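Local coordinates for 43.8 kDa insecticidal crystal protein (PDB 4JP0) that forms one half of a binary insecticidal toxin that, with its partner Cry34Ab1, acts on western corn rootworm, probably at the larval midgut epithelium, at residues Q56-S61 with P182-N187; N245-Q250 with L318-Y323; Q144-P149 with Y202-K207. All blocks are in the same frame, centred on the assembly; numbering follows the deposited sequence.

Interaction 1. Residues Q56-S61 with P182-N187; sequences QYIITS and PCIMVN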
loop_
_atom_site.group_PDB
_atom_site.type_symbol
_atom_site.label_atom_id
_atom_site.label_comp_id
_atom_site.label_asym_id
_atom_site.label_seq_id
_atom_site.Cartn_x
_atom_site.Cartn_y
_atom_site.Cartn_z
ATOM N N GLN A 56 5.432 5.239 15.756
ATOM C CA GLN A 56 4.755 6.523 15.988
ATOM C C GLN A 56 3.272 6.406 15.693
ATOM O O GLN A 56 2.832 5.375 15.181
ATOM C CB GLN A 56 5.360 7.624 15.147
ATOM C CG GLN A 56 6.768 8.033 15.625
ATOM C CD GLN A 56 7.384 9.076 14.705
ATOM O OE1 GLN A 56 7.684 8.794 13.559
ATOM N NE2 GLN A 56 7.561 10.264 15.198
ATOM N N TYR A 57 2.518 7.458 16.018
ATOM C CA TYR A 57 1.087 7.443 15.850
ATOM C C TYR A 57 0.563 8.759 15.316
ATOM O O TYR A 57 1.204 9.808 15.511
ATOM C CB TYR A 57 0.393 7.274 17.210
ATOM C CG TYR A 57 0.776 6.028 17.932
ATOM C CD1 TYR A 57 1.846 6.020 18.809
ATOM C CD2 TYR A 57 0.099 4.845 17.705
ATOM C CE1 TYR A 57 2.213 4.893 19.480
ATOM C CE2 TYR A 57 0.461 3.698 18.381
ATOM C CZ TYR A 57 1.525 3.730 19.272
ATOM O OH TYR A 57 1.916 2.594 19.951
ATOM N N ILE A 58 -0.629 8.686 14.703
ATOM C CA ILE A 58 -1.394 9.874 14.328
ATOM C C ILE A 58 -2.598 9.848 15.264
ATOM O O ILE A 58 -3.240 8.801 15.427
ATOM C CB ILE A 58 -1.895 9.784 12.870
ATOM C CG1 ILE A 58 -0.712 9.714 11.895
ATOM C CG2 ILE A 58 -2.778 10.987 12.566
ATOM C CD1 ILE A 58 0.220 10.960 11.987
ATOM N N ILE A 59 -2.905 10.963 15.904
ATOM C CA ILE A 59 -4.054 11.004 16.827
ATOM C C ILE A 59 -5.213 11.743 16.121
ATOM O O ILE A 59 -5.117 12.971 15.807
ATOM C CB ILE A 59 -3.650 11.736 18.115
ATOM C CG1 ILE A 59 -2.403 11.069 18.740
ATOM C CG2 ILE A 59 -4.874 11.814 19.076
ATOM C CD1 ILE A 59 -1.875 11.769 20.060
ATOM N N THR A 60 -6.304 11.011 15.894
ATOM C CA THR A 60 -7.377 11.489 15.026
ATOM C C THR A 60 -8.636 11.783 15.774
ATOM O O THR A 60 -9.054 10.981 16.609
ATOM C CB THR A 60 -7.706 10.396 14.008
ATOM O OG1 THR A 60 -6.497 10.031 13.308
ATOM C CG2 THR A 60 -8.713 10.898 12.937
ATOM N N SER A 61 -9.238 12.928 15.489
ATOM C CA SER A 61 -10.515 13.260 16.128
ATOM C C SER A 61 -11.551 12.246 15.599
ATOM O O SER A 61 -11.827 12.159 14.383
ATOM C CB SER A 61 -10.914 14.686 15.772
ATOM O OG SER A 61 -12.002 15.083 16.577
ATOM N N PRO A 182 -4.810 3.028 7.278
ATOM C CA PRO A 182 -5.628 4.006 7.997
ATOM C C PRO A 182 -6.498 4.848 7.036
ATOM O O PRO A 182 -5.998 5.381 6.034
ATOM C CB PRO A 182 -4.576 4.897 8.630
ATOM C CG PRO A 182 -3.439 3.921 8.976
ATOM C CD PRO A 182 -3.406 3.043 7.693
ATOM N N CYS A 183 -7.770 5.014 7.368
ATOM C CA CYS A 183 -8.680 5.733 6.490
ATOM C C CYS A 183 -8.241 7.177 6.272
ATOM O O CYS A 183 -8.508 7.718 5.220
ATOM C CB CYS A 183 -10.147 5.655 6.988
ATOM S SG CYS A 183 -10.393 6.389 8.622
ATOM N N ILE A 184 -7.550 7.771 7.247
ATOM C CA ILE A 184 -7.069 9.130 7.094
ATOM C C ILE A 184 -6.106 9.279 5.928
ATOM O O ILE A 184 -5.940 10.383 5.413
ATOM C CB ILE A 184 -6.436 9.678 8.413
ATOM C CG1 ILE A 184 -5.336 8.733 8.908
ATOM C CG2 ILE A 184 -7.534 9.842 9.495
ATOM C CD1 ILE A 184 -4.435 9.358 10.014
ATOM N N MET A 185 -5.470 8.180 5.528
ATOM C CA MET A 185 -4.506 8.198 4.428
ATOM C C MET A 185 -5.175 7.845 3.098
ATOM O O MET A 185 -4.496 7.717 2.065
ATOM C CB MET A 185 -3.395 7.183 4.698
ATOM C CG MET A 185 -2.597 7.498 5.936
ATOM S SD MET A 185 -1.510 6.155 6.379
ATOM C CE MET A 185 -1.074 6.651 8.051
ATOM N N VAL A 186 -6.485 7.668 3.123
ATOM C CA VAL A 186 -7.227 7.298 1.927
ATOM C C VAL A 186 -8.194 8.374 1.497
ATOM O O VAL A 186 -9.014 8.801 2.288
ATOM C CB VAL A 186 -8.026 6.009 2.163
ATOM C CG1 VAL A 186 -8.980 5.746 0.979
ATOM C CG2 VAL A 186 -7.065 4.848 2.393
ATOM N N ASN A 187 -8.088 8.820 0.245
ATOM C CA ASN A 187 -9.022 9.797 -0.284
ATOM C C ASN A 187 -10.139 9.023 -0.959
ATOM O O ASN A 187 -9.950 8.500 -2.060
ATOM C CB ASN A 187 -8.316 10.754 -1.251
ATOM C CG ASN A 187 -9.289 11.596 -2.067
ATOM O OD1 ASN A 187 -10.307 12.073 -1.516
ATOM N ND2 ASN A 187 -9.100 11.857 -3.289
#
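I58 and T60 of strand 56-61 meet I184 of the short 3-10 turn at 183-185; the contact is one of van der Waals packing, mostly between methyls, and no hydrogen bond crosses it. The tightest touch is between methyl groups: CG2 of I58 lies 3.5 Å from CD1 of I184, closer than carbons usually come, and CB of I58 is also near that methyl. I184 carries CG1 between its own backbone N and carbonyl carbon (chi1 55°), with CD1 extended beyond it (chi2 166°) to meet I58, while CG2, on the other branch, packs 3.8 Å from CG2 of T60. A beta-branched isoleucine thus serves two partners at alternate positions, with I59 between them turned to the other face. Strand 56-61 belongs to the ricin B-type beta-trefoil lectin domain, and the 3-10 turn follows a strand of the toxin_10 region, so the methyls join the two parts of the molecule. T60 is short and branched: CG2 meets I184, OG1 lies alongside the same isoleucine, and I197 of helix 193-199 and V69 also touch T60. Backbone bonding stays within each side: M185 N binds P182 O at 2.9 Å, closing the turn that presents I184.

Interaction 2. Residues N245-Q250 with L318-Y323; sequences NTLGFQ and LELYRY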
loop_
_atom_site.group_PDB
_atom_site.type_symbol
_atom_site.label_atom_id
_atom_site.label_comp_id
_atom_site.label_asym_id
_atom_site.label_seq_id
_atom_site.Cartn_x
_atom_site.Cartn_y
_atom_site.Cartn_z
ATOM N N ASN A 245 -4.174 9.953 -6.641
ATOM C CA ASN A 245 -5.138 10.761 -5.892
ATOM C C ASN A 245 -5.786 10.001 -4.730
ATOM O O ASN A 245 -6.318 10.620 -3.820
ATOM C CB ASN A 245 -6.183 11.399 -6.821
ATOM C CG ASN A 245 -5.701 12.775 -7.443
ATOM O OD1 ASN A 245 -4.613 13.311 -7.126
ATOM N ND2 ASN A 245 -6.524 13.325 -8.325
ATOM N N THR A 246 -5.732 8.672 -4.742
ATOM C CA THR A 246 -6.346 7.892 -3.660
ATOM C C THR A 246 -5.402 7.599 -2.503
ATOM O O THR A 246 -5.804 7.688 -1.353
ATOM C CB THR A 246 -6.945 6.549 -4.175
ATOM O OG1 THR A 246 -7.814 6.785 -5.295
ATOM C CG2 THR A 246 -7.892 5.981 -3.160
ATOM N N LEU A 247 -4.154 7.246 -2.802
ATOM C CA LEU A 247 -3.181 6.863 -1.773
ATOM C C LEU A 247 -1.921 7.718 -1.711
ATOM O O LEU A 247 -1.124 7.563 -0.794
ATOM C CB LEU A 247 -2.750 5.421 -1.991
ATOM C CG LEU A 247 -3.854 4.366 -1.784
ATOM C CD1 LEU A 247 -3.368 3.011 -2.246
ATOM C CD2 LEU A 247 -4.296 4.357 -0.294
ATOM N N GLY A 248 -1.708 8.592 -2.690
ATOM C CA GLY A 248 -0.517 9.435 -2.642
ATOM C C GLY A 248 0.787 8.766 -3.076
ATOM O O GLY A 248 1.881 9.161 -2.659
ATOM N N PHE A 249 0.687 7.726 -3.895
ATOM C CA PHE A 249 1.903 7.148 -4.484
ATOM C C PHE A 249 1.646 6.710 -5.916
ATOM O O PHE A 249 0.491 6.562 -6.325
ATOM C CB PHE A 249 2.602 6.079 -3.611
ATOM C CG PHE A 249 1.907 4.756 -3.537
ATOM C CD1 PHE A 249 2.232 3.732 -4.419
ATOM C CD2 PHE A 249 1.031 4.481 -2.497
ATOM C CE1 PHE A 249 1.638 2.505 -4.320
ATOM C CE2 PHE A 249 0.417 3.264 -2.398
ATOM C CZ PHE A 249 0.717 2.263 -3.283
ATOM N N GLN A 250 2.735 6.550 -6.663
ATOM C CA GLN A 250 2.671 6.096 -8.061
ATOM C C GLN A 250 3.608 4.927 -8.291
ATOM O O GLN A 250 4.522 4.682 -7.489
ATOM C CB GLN A 250 3.052 7.226 -9.026
ATOM C CG GLN A 250 4.487 7.718 -8.883
ATOM C CD GLN A 250 4.747 9.021 -9.639
ATOM O OE1 GLN A 250 3.943 9.946 -9.572
ATOM N NE2 GLN A 250 5.876 9.094 -10.349
ATOM N N LEU A 318 -2.824 -3.701 -7.833
ATOM C CA LEU A 318 -2.964 -3.098 -6.508
ATOM C C LEU A 318 -4.433 -2.708 -6.391
ATOM O O LEU A 318 -4.960 -2.016 -7.265
ATOM C CB LEU A 318 -2.061 -1.882 -6.441
ATOM C CG LEU A 318 -0.623 -2.273 -6.097
ATOM C CD1 LEU A 318 0.329 -1.057 -6.054
ATOM C CD2 LEU A 318 -0.630 -2.961 -4.770
ATOM N N GLU A 319 -5.120 -3.164 -5.348
ATOM C CA GLU A 319 -6.565 -2.929 -5.252
ATOM C C GLU A 319 -6.904 -2.535 -3.819
ATOM O O GLU A 319 -6.492 -3.184 -2.886
ATOM C CB GLU A 319 -7.338 -4.202 -5.644
ATOM C CG GLU A 319 -7.031 -4.701 -7.065
ATOM C CD GLU A 319 -7.584 -6.104 -7.370
ATOM O OE1 GLU A 319 -8.452 -6.607 -6.648
ATOM O OE2 GLU A 319 -7.151 -6.735 -8.357
ATOM N N LEU A 320 -7.686 -1.483 -3.676
ATOM C CA LEU A 320 -8.007 -0.923 -2.380
ATOM C C LEU A 320 -9.493 -1.036 -2.110
ATOM O O LEU A 320 -10.315 -0.677 -2.974
ATOM C CB LEU A 320 -7.612 0.550 -2.374
ATOM C CG LEU A 320 -7.864 1.311 -1.079
ATOM C CD1 LEU A 320 -6.919 0.825 -0.008
ATOM C CD2 LEU A 320 -7.670 2.828 -1.283
ATOM N N TYR A 321 -9.822 -1.490 -0.897
ATOM C CA TYR A 321 -11.202 -1.772 -0.491
ATOM C C TYR A 321 -11.606 -1.139 0.836
ATOM O O TYR A 321 -10.813 -1.149 1.811
ATOM C CB TYR A 321 -11.366 -3.284 -0.297
ATOM C CG TYR A 321 -11.026 -4.115 -1.534
ATOM C CD1 TYR A 321 -9.702 -4.398 -1.855
ATOM C CD2 TYR A 321 -12.024 -4.581 -2.382
ATOM C CE1 TYR A 321 -9.386 -5.130 -2.956
ATOM C CE2 TYR A 321 -11.703 -5.353 -3.505
ATOM C CZ TYR A 321 -10.386 -5.600 -3.789
ATOM O OH TYR A 321 -10.041 -6.346 -4.909
ATOM N N ARG A 322 -12.820 -0.575 0.860
ATOM C CA ARG A 322 -13.447 -0.184 2.112
ATOM C C ARG A 322 -13.810 -1.501 2.773
ATOM O O ARG A 322 -14.037 -2.497 2.082
ATOM C CB ARG A 322 -14.788 0.462 1.885
ATOM C CG ARG A 322 -14.812 1.831 1.404
ATOM C CD ARG A 322 -16.200 2.478 1.561
ATOM N NE ARG A 322 -16.292 3.574 0.614
ATOM C CZ ARG A 322 -17.372 3.921 -0.038
ATOM N NH1 ARG A 322 -18.519 3.265 0.151
ATOM N NH2 ARG A 322 -17.293 4.946 -0.883
ATOM N N TYR A 323 -13.893 -1.537 4.094
ATOM C CA TYR A 323 -14.332 -2.781 4.722
ATOM C C TYR A 323 -15.351 -2.525 5.758
ATOM O O TYR A 323 -14.951 -2.058 6.874
ATOM C CB TYR A 323 -13.228 -3.582 5.393
ATOM C CG TYR A 323 -13.782 -4.945 5.791
ATOM C CD1 TYR A 323 -13.815 -5.979 4.873
ATOM C CD2 TYR A 323 -14.365 -5.163 7.035
ATOM C CE1 TYR A 323 -14.318 -7.209 5.187
ATOM C CE2 TYR A 323 -14.898 -6.437 7.370
ATOM C CZ TYR A 323 -14.865 -7.444 6.424
ATOM O OH TYR A 323 -15.355 -8.711 6.673
#
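T246 and L247, in the last turn of helix 240-247, face L320 on strand 307-323, with the closest CA atoms, those of T246 and L320, 9.1 Å apart. The helix ends at L247, and G248 after it takes a positive phi (79°) as the chain turns toward the short strand 249-251, a backbone shape that glycine, with no CB to crowd the carbonyl O of L247, takes readily. The arrangement is a helix end and the strand after it laid on one face of the antiparallel sheet of the toxin_10 domain, and no hydrogen bond links the two segments. L318 and L320 alternate with E319, so both leucines point toward the helix while E319 points away; the glutamate and Y321 are partly exposed.

CD2 of L320 is the shared methyl. L320 sets its CG opposite the backbone N (chi1 -179°), and the methyl meets CG2 of T246 at 3.7 Å and CD2 of L247 at 3.8 Å. The two leucines approach tip to tip, whereas T246 runs past L320 in the opposite sense. Threonine can do two things here: OG1 hydrogen-bonds T242 O one turn back in the helix, while CG2 packs on L320. F249 lies at an angle across L318; its ring also meets that of F259, and I243 touches both F249 and L318. CD1 of L318 reaches the edge of the ring, near its plane, 4.2 Å from CE1 of F249.

Interaction 3. Residues Q144-P149 with Y202-K207; sequences QLPQKP and YYILKK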
loop_
_atom_site.group_PDB
_atom_site.type_symbol
_atom_site.label_atom_id
_atom_site.label_comp_id
_atom_site.label_asym_id
_atom_site.label_seq_id
_atom_site.Cartn_x
_atom_site.Cartn_y
_atom_site.Cartn_z
ATOM N N GLN A 144 -13.513 -4.442 15.719
ATOM C CA GLN A 144 -12.861 -5.663 15.246
ATOM C C GLN A 144 -12.390 -5.430 13.805
ATOM O O GLN A 144 -13.127 -4.893 12.959
ATOM C CB GLN A 144 -13.831 -6.861 15.332
ATOM C CG GLN A 144 -14.387 -7.193 16.760
ATOM C CD GLN A 144 -13.303 -7.616 17.768
ATOM O OE1 GLN A 144 -12.262 -8.155 17.380
ATOM N NE2 GLN A 144 -13.559 -7.387 19.065
ATOM N N LEU A 145 -11.154 -5.814 13.526
ATOM C CA LEU A 145 -10.566 -5.538 12.214
ATOM C C LEU A 145 -10.649 -6.725 11.274
ATOM O O LEU A 145 -10.778 -7.843 11.718
ATOM C CB LEU A 145 -9.124 -5.103 12.385
ATOM C CG LEU A 145 -8.957 -3.782 13.144
ATOM C CD1 LEU A 145 -7.600 -3.210 12.833
ATOM C CD2 LEU A 145 -10.038 -2.777 12.748
ATOM N N PRO A 146 -10.597 -6.470 9.971
ATOM C CA PRO A 146 -10.599 -7.551 8.979
ATOM C C PRO A 146 -9.397 -8.445 9.261
ATOM O O PRO A 146 -8.339 -7.941 9.590
ATOM C CB PRO A 146 -10.425 -6.814 7.636
ATOM C CG PRO A 146 -10.761 -5.394 7.889
ATOM C CD PRO A 146 -10.510 -5.127 9.362
ATOM N N GLN A 147 -9.595 -9.746 9.127
ATOM C CA GLN A 147 -8.639 -10.809 9.375
ATOM C C GLN A 147 -7.798 -11.015 8.103
ATOM O O GLN A 147 -8.351 -11.053 7.024
ATOM C CB GLN A 147 -9.477 -12.076 9.642
ATOM C CG GLN A 147 -8.708 -13.372 9.844
ATOM C CD GLN A 147 -9.592 -14.643 9.706
ATOM O OE1 GLN A 147 -10.832 -14.591 9.826
ATOM N NE2 GLN A 147 -8.942 -15.781 9.471
ATOM N N LYS A 148 -6.472 -11.058 8.228
ATOM C CA LYS A 148 -5.612 -11.280 7.077
ATOM C C LYS A 148 -5.779 -12.713 6.541
ATOM O O LYS A 148 -5.696 -13.684 7.285
ATOM C CB LYS A 148 -4.162 -11.017 7.496
ATOM C CG LYS A 148 -3.116 -11.174 6.404
ATOM C CD LYS A 148 -1.771 -10.717 6.981
ATOM C CE LYS A 148 -0.707 -10.550 5.930
ATOM N NZ LYS A 148 0.229 -9.411 6.288
ATOM N N PRO A 149 -6.036 -12.842 5.255
ATOM C CA PRO A 149 -6.216 -14.151 4.619
ATOM C C PRO A 149 -4.864 -14.841 4.336
ATOM O O PRO A 149 -3.787 -14.349 4.707
ATOM C CB PRO A 149 -6.963 -13.780 3.326
ATOM C CG PRO A 149 -6.323 -12.488 2.949
ATOM C CD PRO A 149 -6.084 -11.742 4.278
ATOM N N TYR A 202 -10.068 1.136 8.899
ATOM C CA TYR A 202 -8.960 0.584 8.119
ATOM C C TYR A 202 -9.431 0.068 6.793
ATOM O O TYR A 202 -10.388 -0.713 6.726
ATOM C CB TYR A 202 -8.240 -0.540 8.858
ATOM C CG TYR A 202 -7.463 -0.024 10.042
ATOM C CD1 TYR A 202 -8.067 0.085 11.312
ATOM C CD2 TYR A 202 -6.152 0.420 9.888
ATOM C CE1 TYR A 202 -7.344 0.576 12.436
ATOM C CE2 TYR A 202 -5.431 0.903 10.986
ATOM C CZ TYR A 202 -6.027 0.983 12.241
ATOM O OH TYR A 202 -5.291 1.505 13.271
ATOM N N TYR A 203 -8.764 0.504 5.725
ATOM C CA TYR A 203 -9.051 -0.046 4.383
ATOM C C TYR A 203 -8.118 -1.211 4.141
ATOM O O TYR A 203 -7.032 -1.276 4.734
ATOM C CB TYR A 203 -8.780 1.021 3.301
ATOM C CG TYR A 203 -9.914 2.041 3.153
ATOM C CD1 TYR A 203 -10.299 2.843 4.218
ATOM C CD2 TYR A 203 -10.588 2.194 1.915
ATOM C CE1 TYR A 203 -11.361 3.759 4.093
ATOM C CE2 TYR A 203 -11.592 3.081 1.766
ATOM C CZ TYR A 203 -11.984 3.882 2.859
ATOM O OH TYR A 203 -13.001 4.780 2.690
ATOM N N ILE A 204 -8.496 -2.115 3.233
ATOM C CA ILE A 204 -7.658 -3.237 2.851
ATOM C C ILE A 204 -7.004 -2.951 1.504
ATOM O O ILE A 204 -7.673 -2.655 0.505
ATOM C CB ILE A 204 -8.512 -4.514 2.735
ATOM C CG1 ILE A 204 -9.119 -4.853 4.082
ATOM C CG2 ILE A 204 -7.662 -5.738 2.292
ATOM C CD1 ILE A 204 -10.264 -5.914 3.975
ATOM N N LEU A 205 -5.686 -3.000 1.490
ATOM C CA LEU A 205 -4.918 -2.814 0.248
ATOM C C LEU A 205 -4.260 -4.188 -0.089
ATOM O O LEU A 205 -3.495 -4.768 0.701
ATOM C CB LEU A 205 -3.895 -1.684 0.438
ATOM C CG LEU A 205 -2.912 -1.391 -0.694
ATOM C CD1 LEU A 205 -3.632 -1.170 -2.034
ATOM C CD2 LEU A 205 -2.004 -0.192 -0.333
ATOM N N LYS A 206 -4.606 -4.712 -1.263
ATOM C CA LYS A 206 -4.151 -6.016 -1.689
ATOM C C LYS A 206 -3.247 -5.855 -2.871
ATOM O O LYS A 206 -3.417 -4.909 -3.672
ATOM C CB LYS A 206 -5.341 -6.820 -2.200
ATOM C CG LYS A 206 -6.493 -6.948 -1.253
ATOM C CD LYS A 206 -7.460 -8.001 -1.786
ATOM C CE LYS A 206 -8.740 -8.037 -0.985
ATOM N NZ LYS A 206 -9.644 -9.115 -1.405
ATOM N N LYS A 207 -2.309 -6.789 -2.981
ATOM C CA LYS A 207 -1.446 -6.904 -4.168
ATOM C C LYS A 207 -1.550 -8.305 -4.761
ATOM O O LYS A 207 -1.149 -9.281 -4.113
ATOM C CB LYS A 207 0.030 -6.610 -3.872
ATOM C CG LYS A 207 0.811 -6.383 -5.172
ATOM C CD LYS A 207 2.353 -6.259 -4.999
ATOM C CE LYS A 207 3.022 -7.624 -4.803
ATOM N NZ LYS A 207 4.518 -7.512 -4.684
#
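L145 lies against the ring of Y202 and P146 against the side chain of I204, two apolar pairs that hold the irregular segment 144-149 over the start of strand 202-221. On the strand, Y202 and I204 point toward the loop and Y203 between them points away, in the usual alternation.

L145 has CG beside its backbone N and opposite the carbonyl carbon; this chi1 (-64°) together with chi2 (-160°) brings both methyls to the tyrosine. CD1 of L145 comes to 3.7 Å from CD1 of Y202 and to 3.8 Å from its CE1, while CD2 of L145 is 3.8 Å from the same CD1 of Y202. Both methyls of the leucine therefore gather at the CD1-CE1 bond of the ring, coming at it obliquely. Y202 is suited to a place where a hydrophobic ring must carry a polar end: its OH hydrogen-bonds T4 O, fixing the far end of the ring, and the ring of F50 meets it edge-to-face.

P146 presents CB and CG of its puckered ring. CB of P146 lies 3.8 Å from CD1 of I204, and CG of P146 is 4.0 Å from that same methyl, as the two side chains run past one another in opposite senses. In I204 a chi2 of 166° sets CD1 anti to CA, and the extended branch reaches the proline. Proline suits an extended loop, being compact, apolar and without an N-H to satisfy.

The segment connects strand 135-142 of the lectin side with strand 174-182 of the toxin_10 sheet. I204 packs on W178 of strand 174-182, and Y323 of strand 307-323 touches both I204 and P146; the loop thus lies over a sheet face beside those two neighbours of strand 202-221.

Along the chain, interaction 1 brings 56-61 to 182-187, and interaction 3 alternates with it, since 144-149 falls between those segments and 202-207 follows them; both are complete before interaction 2 begins. Their centres lie 13 to 16 Å apart. Strands 202-221 and 307-323, adjacent in the antiparallel toxin_10 sheet, carry interactions 3 and 2, joined by probable hydrogen bonds such as Y321 N to I204 O. Segment 182-187 touches both others: N187 N probably hydrogen-bonds T246 O, V186 packs on L247 and L320, and C183 on Y203. Interaction 1 joins the beta-trefoil lectin domain to the toxin_10 part, interaction 3 lays the connecting segment on its sheet, and interaction 2 packs a helix end inside it.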